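Local coordinates for cyclopropane mycolic acid synthase 1 (Mycobacterium tuberculosis, PDB 1KPH), which converts a double bond at the distal position of an alpha mycolic acid into a cyclopropane ring, using a methylene group from S-adenosyl-L-methionine, at residues Gly137-Phe142 and Met164-Ile169; Thr168-His173 and Asn281-Gln286; Thr30-Cys35 and Ala51-Ala56. One frame throughout, in Å; residues are numbered along the deposited sequence.

Contact 1: Gly137-Phe142 and Met164-Ile169. With SAH (S-adenosyl-L-homocysteine), chain F; 10A (didecyl-dimethyl-ammonium), chain G; CO3 (carbonate ion), chain E.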
loop_
_atom_site.group_PDB
_atom_site.type_symbol
_atom_site.label_atom_id
_atom_site.label_comp_id
_atom_site.label_asym_id
_atom_site.label_seq_id
_atom_site.Cartn_x
_atom_site.Cartn_y
_atom_site.Cartn_z
ATOM N N GLY A 137 -0.984 0.669 -1.690
ATOM C CA GLY A 137 -1.406 -0.477 -0.907
ATOM C C GLY A 137 -2.440 -0.231 0.171
ATOM O O GLY A 137 -2.480 -0.961 1.158
ATOM N N ALA A 138 -3.275 0.790 0.002
ATOM C CA ALA A 138 -4.318 1.078 0.984
ATOM C C ALA A 138 -5.678 0.726 0.383
ATOM O O ALA A 138 -6.604 0.312 1.087
ATOM C CB ALA A 138 -4.283 2.552 1.376
ATOM N N PHE A 139 -5.776 0.886 -0.931
ATOM C CA PHE A 139 -6.996 0.603 -1.671
ATOM C C PHE A 139 -7.581 -0.762 -1.300
ATOM O O PHE A 139 -8.783 -0.892 -1.069
ATOM C CB PHE A 139 -6.697 0.649 -3.174
ATOM C CG PHE A 139 -7.904 0.913 -4.033
ATOM C CD1 PHE A 139 -8.582 2.127 -3.944
ATOM C CD2 PHE A 139 -8.349 -0.038 -4.945
ATOM C CE1 PHE A 139 -9.686 2.392 -4.752
ATOM C CE2 PHE A 139 -9.453 0.216 -5.759
ATOM C CZ PHE A 139 -10.123 1.437 -5.661
ATOM N N GLU A 140 -6.722 -1.773 -1.242
ATOM C CA GLU A 140 -7.145 -3.133 -0.917
ATOM C C GLU A 140 -7.922 -3.248 0.399
ATOM O O GLU A 140 -8.519 -4.290 0.686
ATOM C CB GLU A 140 -5.925 -4.059 -0.883
ATOM C CG GLU A 140 -5.111 -4.052 -2.181
ATOM C CD GLU A 140 -4.024 -2.986 -2.205
ATOM O OE1 GLU A 140 -4.256 -1.864 -1.696
ATOM O OE2 GLU A 140 -2.931 -3.265 -2.748
ATOM N N HIS A 141 -7.919 -2.180 1.190
ATOM C CA HIS A 141 -8.622 -2.170 2.472
ATOM C C HIS A 141 -9.945 -1.408 2.414
ATOM O O HIS A 141 -10.755 -1.494 3.338
ATOM C CB HIS A 141 -7.745 -1.529 3.551
ATOM C CG HIS A 141 -6.635 -2.406 4.038
ATOM N ND1 HIS A 141 -6.858 -3.535 4.795
ATOM C CD2 HIS A 141 -5.292 -2.313 3.888
ATOM C CE1 HIS A 141 -5.701 -4.099 5.094
ATOM N NE2 HIS A 141 -4.735 -3.377 4.555
ATOM N N PHE A 142 -10.155 -0.663 1.333
ATOM C CA PHE A 142 -11.362 0.144 1.182
ATOM C C PHE A 142 -12.642 -0.666 0.983
ATOM O O PHE A 142 -13.682 -0.340 1.560
ATOM C CB PHE A 142 -11.207 1.124 0.005
ATOM C CG PHE A 142 -10.066 2.107 0.154
ATOM C CD1 PHE A 142 -9.287 2.143 1.310
ATOM C CD2 PHE A 142 -9.782 3.008 -0.867
ATOM C CE1 PHE A 142 -8.247 3.065 1.445
ATOM C CE2 PHE A 142 -8.745 3.932 -0.742
ATOM C CZ PHE A 142 -7.978 3.960 0.418
ATOM N N MET A 164 -3.500 12.002 -9.059
ATOM C CA MET A 164 -3.444 10.990 -8.011
ATOM C C MET A 164 -2.772 9.730 -8.538
ATOM O O MET A 164 -3.146 9.207 -9.587
ATOM C CB MET A 164 -4.841 10.615 -7.492
ATOM C CG MET A 164 -4.839 9.313 -6.665
ATOM S SD MET A 164 -6.330 8.927 -5.684
ATOM C CE MET A 164 -7.458 8.335 -6.984
ATOM N N LEU A 165 -1.764 9.260 -7.815
ATOM C CA LEU A 165 -1.074 8.039 -8.196
ATOM C C LEU A 165 -1.646 6.985 -7.263
ATOM O O LEU A 165 -1.402 7.015 -6.058
ATOM C CB LEU A 165 0.445 8.177 -7.999
ATOM C CG LEU A 165 1.374 7.039 -8.464
ATOM C CD1 LEU A 165 1.180 5.815 -7.587
ATOM C CD2 LEU A 165 1.101 6.692 -9.922
ATOM N N LEU A 166 -2.448 6.085 -7.819
ATOM C CA LEU A 166 -3.057 5.018 -7.037
ATOM C C LEU A 166 -2.319 3.729 -7.351
ATOM O O LEU A 166 -2.323 3.256 -8.486
ATOM C CB LEU A 166 -4.544 4.865 -7.386
ATOM C CG LEU A 166 -5.267 3.718 -6.672
ATOM C CD1 LEU A 166 -5.283 3.985 -5.172
ATOM C CD2 LEU A 166 -6.692 3.588 -7.207
ATOM N N HIS A 167 -1.690 3.171 -6.327
ATOM C CA HIS A 167 -0.913 1.949 -6.448
ATOM C C HIS A 167 -1.632 0.874 -5.649
ATOM O O HIS A 167 -1.800 0.993 -4.433
ATOM C CB HIS A 167 0.506 2.232 -5.922
ATOM C CG HIS A 167 1.379 1.023 -5.787
ATOM N ND1 HIS A 167 2.716 1.039 -6.129
ATOM C CD2 HIS A 167 1.143 -0.200 -5.257
ATOM C CE1 HIS A 167 3.263 -0.120 -5.812
ATOM N NE2 HIS A 167 2.332 -0.890 -5.279
ATOM N N THR A 168 -2.070 -0.176 -6.338
ATOM C CA THR A 168 -2.806 -1.239 -5.672
ATOM C C THR A 168 -2.654 -2.598 -6.324
ATOM O O THR A 168 -2.427 -2.710 -7.525
ATOM C CB THR A 168 -4.322 -0.923 -5.646
ATOM O OG1 THR A 168 -5.036 -2.003 -5.028
ATOM C CG2 THR A 168 -4.849 -0.742 -7.068
ATOM N N ILE A 169 -2.784 -3.633 -5.508
ATOM C CA ILE A 169 -2.735 -4.999 -5.991
ATOM C C ILE A 169 -4.047 -5.180 -6.769
ATOM O O ILE A 169 -5.053 -4.539 -6.452
ATOM C CB ILE A 169 -2.691 -5.971 -4.794
ATOM C CG1 ILE A 169 -1.351 -5.811 -4.066
ATOM C CG2 ILE A 169 -2.912 -7.407 -5.253
ATOM C CD1 ILE A 169 -1.360 -6.323 -2.638
HETATM N N SAH F . 1.429 3.106 1.976
HETATM C CA SAH F . 2.293 2.487 2.981
HETATM C CB SAH F . 1.510 1.493 3.864
HETATM C CG SAH F . 0.615 0.437 3.176
HETATM C C SAH F . 3.477 1.760 2.320
HETATM O OXT SAH F . 4.395 1.338 3.046
HETATM C "C5'" SAH F . -1.942 -0.080 4.224
HETATM C "C4'" SAH F . -2.105 1.302 4.842
HETATM O "O4'" SAH F . -3.323 1.974 4.418
HETATM C "C3'" SAH F . -2.137 1.274 6.369
HETATM O "O3'" SAH F . -1.302 2.349 6.877
HETATM C "C2'" SAH F . -3.596 1.478 6.698
HETATM O "O2'" SAH F . -3.788 2.028 8.003
HETATM C "C1'" SAH F . -4.044 2.388 5.605
HETATM N N9 SAH F . -5.493 2.367 5.379
HETATM C C8 SAH F . -6.352 1.329 5.182
HETATM N N7 SAH F . -7.601 1.624 5.002
HETATM C C5 SAH F . -7.580 3.016 5.085
HETATM C C6 SAH F . -8.665 4.112 4.974
HETATM N N6 SAH F . -9.961 3.841 4.748
HETATM N N1 SAH F . -8.244 5.412 5.117
HETATM C C2 SAH F . -6.928 5.673 5.343
HETATM N N3 SAH F . -5.894 4.803 5.459
HETATM C C4 SAH F . -6.298 3.483 5.318
HETATM C C1 10A G . -8.994 -11.718 -2.274
HETATM C C2 10A G . -8.896 -10.944 -0.955
HETATM C C3 10A G . -7.679 -10.013 -0.980
HETATM C C4 10A G . -7.446 -9.185 0.292
HETATM C C5 10A G . -6.186 -8.339 0.057
HETATM C C6 10A G . -5.731 -7.477 1.244
HETATM C C7 10A G . -4.446 -6.786 0.760
HETATM C C8 10A G . -3.698 -5.983 1.828
HETATM C C9 10A G . -2.410 -5.425 1.185
HETATM C C10 10A G . -1.516 -4.795 2.253
HETATM N N1 10A G . -0.071 -4.355 1.964
HETATM C C11 10A G . 0.496 -3.884 3.288
HETATM C C12 10A G . -0.030 -3.172 1.030
HETATM C C13 10A G . 0.860 -5.410 1.344
HETATM C C14 10A G . 1.116 -6.802 2.002
HETATM C C15 10A G . 1.775 -7.879 1.107
HETATM C C16 10A G . 1.031 -8.363 -0.160
HETATM C C17 10A G . -0.283 -9.109 0.142
HETATM C C18 10A G . -0.993 -9.610 -1.123
HETATM C C19 10A G . -2.285 -10.351 -0.753
HETATM C C20 10A G . -2.949 -10.888 -2.031
HETATM C C21 10A G . -4.224 -11.674 -1.714
HETATM C C22 10A G . -4.811 -12.196 -3.026
HETATM C C CO3 E . 1.007 -3.123 -2.769
HETATM O O1 CO3 E . 2.307 -2.913 -3.486
HETATM O O2 CO3 E . 0.907 -4.069 -1.804
HETATM O O3 CO3 E . -0.079 -2.361 -3.092
HETATM O O HOH W 1 -3.622 2.528 -2.525
#

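Contact 2: Thr168-His173 and Asn281-Gln286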
loop_
_atom_site.group_PDB
_atom_site.type_symbol
_atom_site.label_atom_id
_atom_site.label_comp_id
_atom_site.label_asym_id
_atom_site.label_seq_id
_atom_site.Cartn_x
_atom_site.Cartn_y
_atom_site.Cartn_z
ATOM N N THR A 168 -2.070 -0.176 -6.338
ATOM C CA THR A 168 -2.806 -1.239 -5.672
ATOM C C THR A 168 -2.654 -2.598 -6.324
ATOM O O THR A 168 -2.427 -2.710 -7.525
ATOM C CB THR A 168 -4.322 -0.923 -5.646
ATOM O OG1 THR A 168 -5.036 -2.003 -5.028
ATOM C CG2 THR A 168 -4.849 -0.742 -7.068
ATOM N N ILE A 169 -2.784 -3.633 -5.508
ATOM C CA ILE A 169 -2.735 -4.999 -5.991
ATOM C C ILE A 169 -4.047 -5.180 -6.769
ATOM O O ILE A 169 -5.053 -4.539 -6.452
ATOM C CB ILE A 169 -2.691 -5.971 -4.794
ATOM C CG1 ILE A 169 -1.351 -5.811 -4.066
ATOM C CG2 ILE A 169 -2.912 -7.407 -5.253
ATOM C CD1 ILE A 169 -1.360 -6.323 -2.638
ATOM N N THR A 170 -4.034 -6.015 -7.800
ATOM C CA THR A 170 -5.244 -6.268 -8.580
ATOM C C THR A 170 -5.400 -7.769 -8.758
ATOM O O THR A 170 -4.410 -8.500 -8.803
ATOM C CB THR A 170 -5.200 -5.567 -9.963
ATOM O OG1 THR A 170 -4.034 -5.975 -10.688
ATOM C CG2 THR A 170 -5.182 -4.057 -9.784
ATOM N N GLY A 171 -6.641 -8.235 -8.840
ATOM C CA GLY A 171 -6.864 -9.661 -8.978
ATOM C C GLY A 171 -7.831 -10.074 -10.064
ATOM O O GLY A 171 -8.675 -9.291 -10.505
ATOM N N LEU A 172 -7.694 -11.320 -10.504
ATOM C CA LEU A 172 -8.553 -11.875 -11.538
ATOM C C LEU A 172 -9.711 -12.597 -10.862
ATOM O O LEU A 172 -9.594 -13.036 -9.714
ATOM C CB LEU A 172 -7.772 -12.870 -12.398
ATOM C CG LEU A 172 -6.481 -12.384 -13.060
ATOM C CD1 LEU A 172 -5.794 -13.558 -13.745
ATOM C CD2 LEU A 172 -6.792 -11.277 -14.056
ATOM N N HIS A 173 -10.824 -12.717 -11.575
ATOM C CA HIS A 173 -11.992 -13.400 -11.040
ATOM C C HIS A 173 -11.767 -14.908 -11.093
ATOM O O HIS A 173 -11.525 -15.468 -12.161
ATOM C CB HIS A 173 -13.233 -13.017 -11.846
ATOM C CG HIS A 173 -13.561 -11.559 -11.781
ATOM N ND1 HIS A 173 -13.740 -10.889 -10.589
ATOM C CD2 HIS A 173 -13.734 -10.638 -12.759
ATOM C CE1 HIS A 173 -14.009 -9.620 -10.834
ATOM N NE2 HIS A 173 -14.012 -9.441 -12.144
ATOM N N ASN A 281 -0.499 -2.756 -9.691
ATOM C CA ASN A 281 -0.371 -1.681 -10.665
ATOM C C ASN A 281 -0.430 -0.273 -10.106
ATOM O O ASN A 281 -1.091 -0.014 -9.098
ATOM C CB ASN A 281 -1.477 -1.816 -11.719
ATOM C CG ASN A 281 -1.321 -3.050 -12.580
ATOM O OD1 ASN A 281 -0.609 -3.033 -13.582
ATOM N ND2 ASN A 281 -1.980 -4.135 -12.185
ATOM N N GLN A 282 0.266 0.634 -10.784
ATOM C CA GLN A 282 0.258 2.042 -10.418
ATOM C C GLN A 282 -0.575 2.753 -11.482
ATOM O O GLN A 282 -0.236 2.718 -12.663
ATOM C CB GLN A 282 1.667 2.634 -10.417
ATOM C CG GLN A 282 2.636 1.996 -9.450
ATOM C CD GLN A 282 3.761 2.941 -9.074
ATOM O OE1 GLN A 282 4.197 3.755 -9.889
ATOM N NE2 GLN A 282 4.242 2.835 -7.836
ATOM N N PHE A 283 -1.665 3.384 -11.060
ATOM C CA PHE A 283 -2.539 4.098 -11.982
ATOM C C PHE A 283 -2.328 5.600 -11.846
ATOM O O PHE A 283 -2.485 6.159 -10.765
ATOM C CB PHE A 283 -4.004 3.787 -11.681
ATOM C CG PHE A 283 -4.375 2.345 -11.845
ATOM C CD1 PHE A 283 -4.994 1.900 -13.010
ATOM C CD2 PHE A 283 -4.140 1.432 -10.821
ATOM C CE1 PHE A 283 -5.379 0.561 -13.149
ATOM C CE2 PHE A 283 -4.517 0.097 -10.949
ATOM C CZ PHE A 283 -5.140 -0.339 -12.115
ATOM N N THR A 284 -1.959 6.247 -12.942
ATOM C CA THR A 284 -1.768 7.689 -12.937
ATOM C C THR A 284 -3.133 8.288 -13.273
ATOM O O THR A 284 -3.568 8.263 -14.423
ATOM C CB THR A 284 -0.732 8.123 -13.996
ATOM O OG1 THR A 284 0.536 7.524 -13.695
ATOM C CG2 THR A 284 -0.572 9.640 -14.007
ATOM N N CYS A 285 -3.809 8.810 -12.256
ATOM C CA CYS A 285 -5.130 9.392 -12.432
ATOM C C CYS A 285 -5.061 10.910 -12.596
ATOM O O CYS A 285 -4.782 11.639 -11.644
ATOM C CB CYS A 285 -6.003 9.008 -11.241
ATOM S SG CYS A 285 -6.071 7.212 -10.977
ATOM N N GLN A 286 -5.317 11.368 -13.819
ATOM C CA GLN A 286 -5.270 12.788 -14.156
ATOM C C GLN A 286 -6.643 13.463 -14.121
ATOM O O GLN A 286 -7.605 12.980 -14.721
ATOM C CB GLN A 286 -4.663 12.961 -15.550
ATOM C CG GLN A 286 -4.497 14.406 -15.992
ATOM C CD GLN A 286 -3.354 15.095 -15.284
ATOM O OE1 GLN A 286 -2.221 14.622 -15.321
ATOM N NE2 GLN A 286 -3.643 16.222 -14.639
#

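Contact 3: Thr30-Cys35 and Ala51-Ala56. With SAH (S-adenosyl-L-homocysteine), chain F; 10A (didecyl-dimethyl-ammonium), chain G; CO3 (carbonate ion), chain E.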
loop_
_atom_site.group_PDB
_atom_site.type_symbol
_atom_site.label_atom_id
_atom_site.label_comp_id
_atom_site.label_asym_id
_atom_site.label_seq_id
_atom_site.Cartn_x
_atom_site.Cartn_y
_atom_site.Cartn_z
ATOM N N THR A 30 12.987 1.454 6.217
ATOM C CA THR A 30 12.022 2.537 6.014
ATOM C C THR A 30 10.624 2.075 6.413
ATOM O O THR A 30 9.684 2.873 6.472
ATOM C CB THR A 30 11.955 2.999 4.539
ATOM O OG1 THR A 30 11.403 1.947 3.737
ATOM C CG2 THR A 30 13.342 3.368 4.021
ATOM N N GLN A 31 10.506 0.780 6.680
ATOM C CA GLN A 31 9.240 0.164 7.070
ATOM C C GLN A 31 8.211 0.271 5.955
ATOM O O GLN A 31 7.012 0.390 6.212
ATOM C CB GLN A 31 8.682 0.812 8.342
ATOM C CG GLN A 31 9.647 0.809 9.514
ATOM C CD GLN A 31 10.269 -0.552 9.753
ATOM O OE1 GLN A 31 11.491 -0.692 9.770
ATOM N NE2 GLN A 31 9.430 -1.563 9.940
ATOM N N THR A 32 8.681 0.251 4.711
ATOM C CA THR A 32 7.770 0.317 3.573
ATOM C C THR A 32 7.110 -1.060 3.482
ATOM O O THR A 32 7.784 -2.093 3.473
ATOM C CB THR A 32 8.521 0.644 2.265
ATOM O OG1 THR A 32 9.100 1.953 2.367
ATOM C CG2 THR A 32 7.566 0.619 1.076
ATOM N N TYR A 33 5.785 -1.068 3.410
ATOM C CA TYR A 33 5.030 -2.317 3.379
ATOM C C TYR A 33 4.192 -2.390 2.104
ATOM O O TYR A 33 2.965 -2.319 2.141
ATOM C CB TYR A 33 4.150 -2.364 4.636
ATOM C CG TYR A 33 3.603 -3.718 5.045
ATOM C CD1 TYR A 33 4.043 -4.897 4.445
ATOM C CD2 TYR A 33 2.648 -3.812 6.058
ATOM C CE1 TYR A 33 3.542 -6.142 4.845
ATOM C CE2 TYR A 33 2.142 -5.049 6.464
ATOM C CZ TYR A 33 2.593 -6.208 5.854
ATOM O OH TYR A 33 2.090 -7.430 6.252
ATOM N N SER A 34 4.883 -2.531 0.977
ATOM C CA SER A 34 4.262 -2.608 -0.337
ATOM C C SER A 34 5.323 -3.067 -1.338
ATOM O O SER A 34 6.503 -3.138 -1.000
ATOM C CB SER A 34 3.702 -1.238 -0.735
ATOM O OG SER A 34 4.664 -0.205 -0.546
ATOM N N CYS A 35 4.900 -3.375 -2.561
ATOM C CA CYS A 35 5.808 -3.850 -3.601
ATOM C C CYS A 35 6.970 -2.912 -3.912
ATOM O O CYS A 35 6.768 -1.742 -4.241
ATOM C CB CYS A 35 5.032 -4.114 -4.894
ATOM S SG CYS A 35 6.016 -4.899 -6.201
ATOM N N ALA A 51 13.221 3.324 -4.689
ATOM C CA ALA A 51 13.002 3.453 -6.126
ATOM C C ALA A 51 11.502 3.394 -6.430
ATOM O O ALA A 51 11.017 4.086 -7.326
ATOM C CB ALA A 51 13.745 2.341 -6.876
ATOM N N LYS A 52 10.777 2.564 -5.688
ATOM C CA LYS A 52 9.331 2.451 -5.868
ATOM C C LYS A 52 8.707 3.787 -5.471
ATOM O O LYS A 52 7.840 4.312 -6.174
ATOM C CB LYS A 52 8.766 1.312 -5.005
ATOM C CG LYS A 52 7.233 1.182 -5.011
ATOM C CD LYS A 52 6.571 2.094 -3.981
ATOM C CE LYS A 52 6.989 1.736 -2.554
ATOM N NZ LYS A 52 6.744 0.297 -2.220
ATOM N N ILE A 53 9.157 4.340 -4.348
ATOM C CA ILE A 53 8.640 5.620 -3.883
ATOM C C ILE A 53 8.880 6.720 -4.931
ATOM O O ILE A 53 7.971 7.490 -5.257
ATOM C CB ILE A 53 9.288 6.024 -2.529
ATOM C CG1 ILE A 53 8.867 5.023 -1.446
ATOM C CG2 ILE A 53 8.878 7.432 -2.153
ATOM C CD1 ILE A 53 9.320 5.375 -0.045
ATOM N N ASP A 54 10.096 6.778 -5.464
ATOM C CA ASP A 54 10.440 7.773 -6.481
ATOM C C ASP A 54 9.616 7.576 -7.756
ATOM O O ASP A 54 9.223 8.548 -8.402
ATOM C CB ASP A 54 11.936 7.706 -6.795
ATOM C CG ASP A 54 12.792 8.329 -5.696
ATOM O OD1 ASP A 54 13.999 8.015 -5.620
ATOM O OD2 ASP A 54 12.258 9.140 -4.911
ATOM N N LEU A 55 9.355 6.320 -8.110
ATOM C CA LEU A 55 8.561 6.008 -9.291
ATOM C C LEU A 55 7.162 6.593 -9.128
ATOM O O LEU A 55 6.611 7.184 -10.059
ATOM C CB LEU A 55 8.462 4.492 -9.489
ATOM C CG LEU A 55 7.595 4.040 -10.672
ATOM C CD1 LEU A 55 8.274 4.409 -11.988
ATOM C CD2 LEU A 55 7.368 2.541 -10.601
ATOM N N ALA A 56 6.593 6.433 -7.937
ATOM C CA ALA A 56 5.260 6.950 -7.648
ATOM C C ALA A 56 5.250 8.476 -7.545
ATOM O O ALA A 56 4.430 9.145 -8.178
ATOM C CB ALA A 56 4.726 6.336 -6.352
HETATM N N SAH F . 1.429 3.106 1.976
HETATM C CA SAH F . 2.293 2.487 2.981
HETATM C CB SAH F . 1.510 1.493 3.864
HETATM C CG SAH F . 0.615 0.437 3.176
HETATM C C SAH F . 3.477 1.760 2.320
HETATM O OXT SAH F . 4.395 1.338 3.046
HETATM C "C5'" SAH F . -1.942 -0.080 4.224
HETATM C "C4'" SAH F . -2.105 1.302 4.842
HETATM O "O4'" SAH F . -3.323 1.974 4.418
HETATM C "C3'" SAH F . -2.137 1.274 6.369
HETATM O "O3'" SAH F . -1.302 2.349 6.877
HETATM C "C2'" SAH F . -3.596 1.478 6.698
HETATM O "O2'" SAH F . -3.788 2.028 8.003
HETATM C "C1'" SAH F . -4.044 2.388 5.605
HETATM N N9 SAH F . -5.493 2.367 5.379
HETATM C C8 SAH F . -6.352 1.329 5.182
HETATM N N7 SAH F . -7.601 1.624 5.002
HETATM C C5 SAH F . -7.580 3.016 5.085
HETATM C C6 SAH F . -8.665 4.112 4.974
HETATM N N6 SAH F . -9.961 3.841 4.748
HETATM N N1 SAH F . -8.244 5.412 5.117
HETATM C C2 SAH F . -6.928 5.673 5.343
HETATM N N3 SAH F . -5.894 4.803 5.459
HETATM C C4 SAH F . -6.298 3.483 5.318
HETATM C C1 10A G . -8.994 -11.718 -2.274
HETATM C C2 10A G . -8.896 -10.944 -0.955
HETATM C C3 10A G . -7.679 -10.013 -0.980
HETATM C C4 10A G . -7.446 -9.185 0.292
HETATM C C5 10A G . -6.186 -8.339 0.057
HETATM C C6 10A G . -5.731 -7.477 1.244
HETATM C C7 10A G . -4.446 -6.786 0.760
HETATM C C8 10A G . -3.698 -5.983 1.828
HETATM C C9 10A G . -2.410 -5.425 1.185
HETATM C C10 10A G . -1.516 -4.795 2.253
HETATM N N1 10A G . -0.071 -4.355 1.964
HETATM C C11 10A G . 0.496 -3.884 3.288
HETATM C C12 10A G . -0.030 -3.172 1.030
HETATM C C13 10A G . 0.860 -5.410 1.344
HETATM C C14 10A G . 1.116 -6.802 2.002
HETATM C C15 10A G . 1.775 -7.879 1.107
HETATM C C16 10A G . 1.031 -8.363 -0.160
HETATM C C17 10A G . -0.283 -9.109 0.142
HETATM C C18 10A G . -0.993 -9.610 -1.123
HETATM C C19 10A G . -2.285 -10.351 -0.753
HETATM C C20 10A G . -2.949 -10.888 -2.031
HETATM C C21 10A G . -4.224 -11.674 -1.714
HETATM C C22 10A G . -4.811 -12.196 -3.026
HETATM C C CO3 E . 1.007 -3.123 -2.769
HETATM O O1 CO3 E . 2.307 -2.913 -3.486
HETATM O O2 CO3 E . 0.907 -4.069 -1.804
HETATM O O3 CO3 E . -0.079 -2.361 -3.092
#

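Contact 1: Gly137-Phe142 and Met164-Ile169
The carbonyl oxygen of H167 is gripped twice, each time by way of the loop 137-142. G137 N donates a nearly straight bond to H167 O (2.9 Å, N-H...O angle 169°). A water donates to the same H167 O at 3.1 Å while accepting from A138 N, which adds a bridge to the direct bond. Two residues further along the strand, the acceptor is a side chain: I169 N donates to E140 OE2 at 2.8 Å, arriving from above the carboxylate plane, 54° out of it. A bend at the second torsion of E140 brings the carboxylate over the strand. T168 OG1, close beside it, spends its proton on I169 O instead, 2.9 Å away.

Here the Rossmann-like fold of S-adenosylmethionine-dependent methyltransferases is seen at work. Strands 132-136 and 163-171 are parallel neighbours in the central sheet, and the loop leaving the first folds beside the second while facing the cofactor: A138 CB lies against the ribose oxygen O4' of SAH and F142 CE1 against its adenine.

Apolar packing falls to F139, whose CG is anti to the backbone N (chi1 -157°), which turns the ring to L166. L166 CD2 sits over one face of that ring, a CH-pi contact of 4.1 Å to the centroid, whereas T168 OG1 lies at the ring edge. A carbonate ion, probably from the crystallisation liquor, occupies the pocket alongside. H167 NE2 donates to its O1 at 2.7 Å, and Q282 NE2 engages H167 ND1, a second-shell bond that helps fix the imidazole.

Contact 2: Thr168-His173 and Asn281-Gln286
T170 OG1 stands between its own backbone N and carbonyl carbon (chi1 56°), while N281 CG is anti to its carbonyl carbon and beside the backbone N (chi1 -67°); these two settings bring hydroxyl and carboxamide together across neighbouring strands. The strands belong to the methyltransferase sheet, in which strand 278-286 runs antiparallel between 163-171 and 221-227, the hallmark that distinguishes this Rossmann-like topology from an all-parallel sheet. Within the two segments T168 and N281 form an antiparallel hydrogen-bonded pair: T168 N donates to N281 O at 2.9 Å, and N281 N returns a bond to T168 O, also 2.9 Å.

The axes of segments 168-171 and 281-286 pass 6.4 Å apart at 111°, so these short segments diverge strongly past the T168-N281 pair. Side chains add to the backbone bonds. N281 ND2 gives T170 OG1 a weak bond of 3.1 Å, the side chains crossing at about a right angle, and the same amide nitrogen has a second weak acceptor in D279 OD2. I208 of helix 208-217 packs against both T170 and N281. F283 completes the patch: T168 CG2 approaches its CE2 obliquely at 4.0 Å, and T170 CG2 lies at the ring edge, 4.4 Å from CE2.

Contact 3: Thr30-Cys35 and Ala51-Ala56
Loop 30-35 lines the S-adenosyl-L-homocysteine pocket, which is consistent with a role in binding S-adenosylmethionine, and K52 of helix 45-57 fastens it at two successive residues. K52 NZ donates to S34 OG at 2.7 Å and to the backbone C35 O at 2.9 Å. A third acceptor, Q49 OE1, comes from the preceding turn of the same helix, so that three oxygens hold the buried amine. The lysine starts out extended, CG anti to the backbone N (chi1 175°), then bends at each of its three later torsions, curling the amine back to the loop. Its aliphatic part is close to the same carbonyl, K52 CG lying 3.1 Å from C35 O, and NZ meets that oxygen from above the carbonyl plane, 61° out of it. S34 OG is placed between its backbone N and carbonyl carbon (chi1 49°), on the side of the helix. T32 comes tip to tip with the lysine, its CG2 3.4 Å from K52 NZ, and T32 OG1 faces I53 CD1 across 4.2 Å.

In the chain, helix 45-57 precedes the first strand of the Rossmann-like core, 67-71, and I53 also packs on helix 77-86. Held against this helix, the loop presents the N-H groups of Y33 and C35 to different ligands. Y33 N donates to SAH OXT at 2.8 Å, and C35 N to carbonate O1, also at 2.8 Å. The methyl C11 of didecyl-dimethyl-ammonium sits over the centre of one face of the Y33 ring, whose hydroxyl is hydrogen-bonded to H15 and Y265.

A single pocket draws the three contacts together. Contacts 1 and 2 share T168 and I169, with centres 7 Å apart, and the strand pairing of contact 2 continues into contact 1 through a probable bond from F283 N to L166 O (2.7 Å). Contact 3 approaches from another part of the chain, its centre 13 Å from contact 1 and 16 Å from contact 2. Carbonate joins contacts 1 and 3, being hydrogen-bonded by one residue of each and by Y232; both also touch SAH and didecyl-dimethyl-ammonium. Q282, on the strand of contact 2, packs against helix 45-57, with Q282 OE1 3.5 Å from L55 CD2.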